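Local coordinates for p-47 protein (Clostridium botulinum E1 str. 'BoNT E Beluga', PDB 5WIX) that is of unknown function but has a tubular lipid-binding (TULIP) type fold resembling bactericidal/permeability-increasing protein, which hints at a possible role in binding lipids, at residues Phe307-Val320 / Tyr329-Ile341. Numbering follows the deposited sequence.
Sequences FEGNKLKTRLSGIV and YSKLNMECITKFI
Lys313 lies alongside Ile337, both side chains pointing the same way from a non-hydrogen-bonded pair of two antiparallel strands. Lys313 CB starts 3.8 Å from Ile337 CD1, CG stays against the same methyl, and CD, still packed on it, passes 3.3 Å from Glu335 OE1. CE stays beside that oxygen, the chain being bent at chi2 and chi3, and Lys313 NZ ends 4.2 Å from Glu335 OE1, too far for a salt bridge. With CG anti to the backbone N (chi1 -177°) and an extended chain beyond it, Glu335 brings OE1 near Arg315 NE as well, without pairing; both cations would probably favour its ionised form. Ile337 CG2 meets Lys311 CB, and both CG2 and CD1 lie near Phe307 CE2. Backbone hydrogen bonds run from Asn310-Phe340 to Val320-Ser330, making a long hairpin of strands 311-322 and 328-343 in an antiparallel sheet of the TULIP-type fold. The other face of the hairpin, with Leu316, Met334, Val320 and Leu332, packs on helix 370-390, Leu316 and Met334 both touching Phe387. Leu316, its CG between the backbone N and the carbonyl carbon (chi1 52°), sets CD1 3.8 Å from Met334 CB and CD2 near Met334 CE, while Val320 CG1 meets Leu332 CD1 at 3.7 Å. Toward the Asn310 end of this face Leu312 CB and CD1 pack beside Thr338 OG1. Ser330, buried beside Val320, hydrogen-bonds through OG to Ala376 O, whereas Ser317, whose CB touches Asn333 OD1 at 3.6 Å, gives its OG to a hydrogen bond with Asp301 on strand 293-307.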
loop_
_atom_site.group_PDB
_atom_site.type_symbol
_atom_site.label_atom_id
_atom_site.label_comp_id
_atom_site.label_asym_id
_atom_site.label_seq_id
_atom_site.Cartn_x
_atom_site.Cartn_y
_atom_site.Cartn_z
ATOM N N PHE A 307 -6.781 -5.948 17.005
ATOM C CA PHE A 307 -6.632 -5.603 18.419
ATOM C C PHE A 307 -5.150 -5.385 18.795
ATOM O O PHE A 307 -4.272 -6.161 18.398
ATOM C CB PHE A 307 -7.306 -6.719 19.241
ATOM C CG PHE A 307 -6.876 -6.816 20.681
ATOM C CD1 PHE A 307 -7.397 -5.966 21.639
ATOM C CD2 PHE A 307 -6.022 -7.834 21.088
ATOM C CE1 PHE A 307 -7.024 -6.090 22.972
ATOM C CE2 PHE A 307 -5.640 -7.962 22.416
ATOM C CZ PHE A 307 -6.141 -7.091 23.359
ATOM N N GLU A 308 -4.875 -4.307 19.525
ATOM C CA GLU A 308 -3.505 -3.940 19.915
ATOM C C GLU A 308 -2.517 -3.946 18.738
ATOM O O GLU A 308 -1.372 -4.381 18.896
ATOM C CB GLU A 308 -2.977 -4.873 21.027
ATOM C CG GLU A 308 -3.346 -4.441 22.461
ATOM C CD GLU A 308 -2.990 -5.481 23.529
ATOM O OE1 GLU A 308 -2.211 -6.419 23.231
ATOM O OE2 GLU A 308 -3.505 -5.355 24.670
ATOM N N GLY A 309 -2.963 -3.484 17.568
ATOM C CA GLY A 309 -2.086 -3.338 16.414
ATOM C C GLY A 309 -1.791 -4.580 15.591
ATOM O O GLY A 309 -2.123 -4.619 14.401
ATOM N N ASN A 310 -1.164 -5.588 16.204
ATOM C CA ASN A 310 -0.735 -6.784 15.468
ATOM C C ASN A 310 -1.438 -8.095 15.899
ATOM O O ASN A 310 -1.112 -9.184 15.400
ATOM C CB ASN A 310 0.785 -6.958 15.587
ATOM C CG ASN A 310 1.239 -7.298 17.008
ATOM O OD1 ASN A 310 0.561 -6.978 17.993
ATOM N ND2 ASN A 310 2.406 -7.942 17.117
ATOM N N LYS A 311 -2.400 -7.990 16.814
ATOM C CA LYS A 311 -3.125 -9.178 17.285
ATOM C C LYS A 311 -4.609 -9.214 16.831
ATOM O O LYS A 311 -5.255 -8.167 16.668
ATOM C CB LYS A 311 -3.044 -9.277 18.825
ATOM C CG LYS A 311 -1.619 -9.234 19.434
ATOM C CD LYS A 311 -1.666 -9.080 20.972
ATOM C CE LYS A 311 -0.343 -8.598 21.571
ATOM N NZ LYS A 311 0.112 -7.245 21.073
ATOM N N LEU A 312 -5.140 -10.421 16.628
ATOM C CA LEU A 312 -6.570 -10.615 16.339
ATOM C C LEU A 312 -7.318 -11.163 17.558
ATOM O O LEU A 312 -6.896 -12.150 18.169
ATOM C CB LEU A 312 -6.756 -11.562 15.152
ATOM C CG LEU A 312 -6.117 -11.086 13.851
ATOM C CD1 LEU A 312 -5.771 -12.284 13.049
ATOM C CD2 LEU A 312 -7.065 -10.204 13.062
ATOM N N LYS A 313 -8.405 -10.490 17.918
ATOM C CA LYS A 313 -9.273 -10.904 19.018
ATOM C C LYS A 313 -10.479 -11.608 18.425
ATOM O O LYS A 313 -11.289 -10.990 17.727
ATOM C CB LYS A 313 -9.717 -9.694 19.864
ATOM C CG LYS A 313 -10.671 -10.011 21.030
ATOM C CD LYS A 313 -10.306 -9.194 22.299
ATOM C CE LYS A 313 -11.169 -7.949 22.487
ATOM N NZ LYS A 313 -10.711 -7.094 23.626
ATOM N N THR A 314 -10.598 -12.903 18.683
ATOM C CA THR A 314 -11.727 -13.646 18.149
ATOM C C THR A 314 -12.755 -13.943 19.235
ATOM O O THR A 314 -12.406 -14.293 20.368
ATOM C CB THR A 314 -11.264 -14.920 17.508
ATOM O OG1 THR A 314 -10.099 -14.632 16.696
ATOM C CG2 THR A 314 -12.376 -15.482 16.659
ATOM N N ARG A 315 -14.026 -13.768 18.886
ATOM C CA ARG A 315 -15.120 -13.858 19.846
ATOM C C ARG A 315 -16.314 -14.543 19.196
ATOM O O ARG A 315 -17.118 -13.892 18.535
ATOM C CB ARG A 315 -15.505 -12.467 20.336
ATOM C CG ARG A 315 -15.815 -12.381 21.811
ATOM C CD ARG A 315 -16.305 -10.982 22.191
ATOM N NE ARG A 315 -15.347 -9.940 21.824
ATOM C CZ ARG A 315 -15.684 -8.708 21.443
ATOM N NH1 ARG A 315 -16.966 -8.361 21.367
ATOM N NH2 ARG A 315 -14.743 -7.822 21.132
ATOM N N LEU A 316 -16.409 -15.857 19.379
ATOM C CA LEU A 316 -17.503 -16.653 18.809
ATOM C C LEU A 316 -18.370 -17.339 19.855
ATOM O O LEU A 316 -17.957 -17.563 20.993
ATOM C CB LEU A 316 -16.954 -17.719 17.860
ATOM C CG LEU A 316 -15.850 -18.644 18.392
ATOM C CD1 LEU A 316 -16.403 -19.792 19.245
ATOM C CD2 LEU A 316 -14.988 -19.177 17.238
ATOM N N SER A 317 -19.572 -17.717 19.443
ATOM C CA SER A 317 -20.419 -18.548 20.286
ATOM C C SER A 317 -21.396 -19.383 19.464
ATOM O O SER A 317 -21.827 -18.988 18.382
ATOM C CB SER A 317 -21.183 -17.692 21.282
ATOM O OG SER A 317 -22.340 -17.156 20.672
ATOM N N GLY A 318 -21.741 -20.545 20.000
ATOM C CA GLY A 318 -22.615 -21.484 19.322
ATOM C C GLY A 318 -22.806 -22.728 20.167
ATOM O O GLY A 318 -22.472 -22.736 21.352
ATOM N N ILE A 319 -23.334 -23.782 19.556
ATOM C CA ILE A 319 -23.677 -24.993 20.289
ATOM C C ILE A 319 -23.262 -26.252 19.549
ATOM O O ILE A 319 -22.868 -26.199 18.383
ATOM C CB ILE A 319 -25.179 -25.064 20.556
ATOM C CG1 ILE A 319 -25.948 -24.566 19.330
ATOM C CG2 ILE A 319 -25.544 -24.235 21.785
ATOM C CD1 ILE A 319 -26.354 -25.650 18.382
ATOM N N VAL A 320 -23.350 -27.379 20.247
ATOM C CA VAL A 320 -23.145 -28.679 19.626
ATOM C C VAL A 320 -24.178 -29.680 20.143
ATOM O O VAL A 320 -24.228 -29.971 21.340
ATOM C CB VAL A 320 -21.721 -29.212 19.872
ATOM C CG1 VAL A 320 -21.310 -29.016 21.315
ATOM C CG2 VAL A 320 -21.641 -30.669 19.485
ATOM N N TYR A 329 -27.975 -30.482 24.313
ATOM C CA TYR A 329 -26.855 -29.796 23.665
ATOM C C TYR A 329 -25.906 -29.146 24.671
ATOM O O TYR A 329 -26.196 -29.066 25.866
ATOM C CB TYR A 329 -27.380 -28.722 22.704
ATOM C CG TYR A 329 -28.237 -27.664 23.383
ATOM C CD1 TYR A 329 -27.662 -26.543 23.980
ATOM C CD2 TYR A 329 -29.620 -27.784 23.423
ATOM C CE1 TYR A 329 -28.446 -25.574 24.598
ATOM C CE2 TYR A 329 -30.410 -26.820 24.043
ATOM C CZ TYR A 329 -29.817 -25.724 24.630
ATOM O OH TYR A 329 -30.604 -24.775 25.240
ATOM N N SER A 330 -24.782 -28.651 24.172
ATOM C CA SER A 330 -23.793 -27.978 25.003
ATOM C C SER A 330 -23.512 -26.582 24.441
ATOM O O SER A 330 -23.093 -26.454 23.283
ATOM C CB SER A 330 -22.506 -28.814 25.063
ATOM O OG SER A 330 -21.737 -28.511 26.214
ATOM N N LYS A 331 -23.744 -25.541 25.243
ATOM C CA LYS A 331 -23.494 -24.176 24.768
ATOM C C LYS A 331 -21.992 -23.845 24.839
ATOM O O LYS A 331 -21.325 -24.088 25.853
ATOM C CB LYS A 331 -24.335 -23.148 25.536
ATOM C CG LYS A 331 -24.029 -23.000 27.014
ATOM C CD LYS A 331 -25.076 -22.117 27.701
ATOM C CE LYS A 331 -24.811 -21.965 29.203
ATOM N NZ LYS A 331 -25.913 -21.235 29.907
ATOM N N LEU A 332 -21.475 -23.321 23.728
ATOM C CA LEU A 332 -20.049 -23.094 23.532
ATOM C C LEU A 332 -19.689 -21.593 23.404
ATOM O O LEU A 332 -20.196 -20.907 22.513
ATOM C CB LEU A 332 -19.585 -23.842 22.279
ATOM C CG LEU A 332 -19.864 -25.338 22.185
ATOM C CD1 LEU A 332 -19.347 -25.924 20.869
ATOM C CD2 LEU A 332 -19.223 -26.043 23.364
ATOM N N ASN A 333 -18.817 -21.092 24.283
ATOM C CA ASN A 333 -18.312 -19.711 24.183
ATOM C C ASN A 333 -16.784 -19.640 24.212
ATOM O O ASN A 333 -16.157 -20.166 25.132
ATOM C CB ASN A 333 -18.859 -18.842 25.317
ATOM C CG ASN A 333 -20.362 -18.628 25.231
ATOM O OD1 ASN A 333 -20.825 -17.542 24.871
ATOM N ND2 ASN A 333 -21.137 -19.662 25.584
ATOM N N MET A 334 -16.185 -18.977 23.225
ATOM C CA MET A 334 -14.734 -18.759 23.229
ATOM C C MET A 334 -14.321 -17.306 22.975
ATOM O O MET A 334 -14.936 -16.607 22.173
ATOM C CB MET A 334 -14.058 -19.653 22.186
ATOM C CG MET A 334 -12.551 -19.629 22.250
ATOM S SD MET A 334 -11.780 -20.944 21.289
ATOM C CE MET A 334 -12.196 -20.337 19.668
ATOM N N GLU A 335 -13.286 -16.855 23.680
ATOM C CA GLU A 335 -12.523 -15.674 23.260
ATOM C C GLU A 335 -11.068 -16.087 23.090
ATOM O O GLU A 335 -10.488 -16.720 23.977
ATOM C CB GLU A 335 -12.628 -14.519 24.252
ATOM C CG GLU A 335 -11.886 -13.259 23.762
ATOM C CD GLU A 335 -11.824 -12.121 24.783
ATOM O OE1 GLU A 335 -12.162 -10.970 24.424
ATOM O OE2 GLU A 335 -11.415 -12.367 25.935
ATOM N N CYS A 336 -10.477 -15.732 21.953
ATOM C CA CYS A 336 -9.154 -16.248 21.605
ATOM C C CYS A 336 -8.336 -15.270 20.775
ATOM O O CYS A 336 -8.657 -14.995 19.607
ATOM C CB CYS A 336 -9.282 -17.573 20.848
ATOM S SG CYS A 336 -7.702 -18.274 20.314
ATOM N N ILE A 337 -7.268 -14.774 21.392
ATOM C CA ILE A 337 -6.338 -13.837 20.779
ATOM C C ILE A 337 -5.285 -14.544 19.918
ATOM O O ILE A 337 -4.563 -15.420 20.404
ATOM C CB ILE A 337 -5.632 -13.041 21.851
ATOM C CG1 ILE A 337 -6.635 -12.588 22.917
ATOM C CG2 ILE A 337 -4.861 -11.887 21.226
ATOM C CD1 ILE A 337 -7.658 -11.619 22.413
ATOM N N THR A 338 -5.199 -14.178 18.641
ATOM C CA THR A 338 -4.123 -14.686 17.798
ATOM C C THR A 338 -3.222 -13.531 17.394
ATOM O O THR A 338 -3.644 -12.376 17.463
ATOM C CB THR A 338 -4.646 -15.379 16.550
ATOM O OG1 THR A 338 -5.461 -14.460 15.816
ATOM C CG2 THR A 338 -5.484 -16.547 16.942
ATOM N N LYS A 339 -1.999 -13.849 16.959
ATOM C CA LYS A 339 -0.966 -12.837 16.725
ATOM C C LYS A 339 -0.247 -12.939 15.379
ATOM O O LYS A 339 0.171 -14.019 14.971
ATOM C CB LYS A 339 0.082 -12.902 17.843
ATOM C CG LYS A 339 1.235 -11.931 17.688
ATOM C CD LYS A 339 2.285 -12.107 18.792
ATOM C CE LYS A 339 3.379 -11.020 18.714
ATOM N NZ LYS A 339 4.441 -11.148 19.761
ATOM N N PHE A 340 -0.079 -11.798 14.713
ATOM C CA PHE A 340 0.684 -11.718 13.471
ATOM C C PHE A 340 2.115 -12.162 13.705
ATOM O O PHE A 340 2.674 -11.928 14.769
ATOM C CB PHE A 340 0.649 -10.293 12.924
ATOM C CG PHE A 340 1.581 -10.050 11.769
ATOM C CD1 PHE A 340 1.169 -10.284 10.466
ATOM C CD2 PHE A 340 2.855 -9.544 11.980
ATOM C CE1 PHE A 340 2.021 -10.044 9.398
ATOM C CE2 PHE A 340 3.706 -9.295 10.920
ATOM C CZ PHE A 340 3.292 -9.544 9.631
ATOM N N ILE A 341 2.700 -12.803 12.704
ATOM C CA ILE A 341 4.028 -13.404 12.814
ATOM C C ILE A 341 4.693 -13.329 11.461
ATOM O O ILE A 341 4.146 -13.804 10.462
ATOM C CB ILE A 341 3.970 -14.886 13.271
ATOM C CG1 ILE A 341 3.832 -14.976 14.788
ATOM C CG2 ILE A 341 5.225 -15.658 12.807
ATOM C CD1 ILE A 341 4.986 -14.364 15.493
#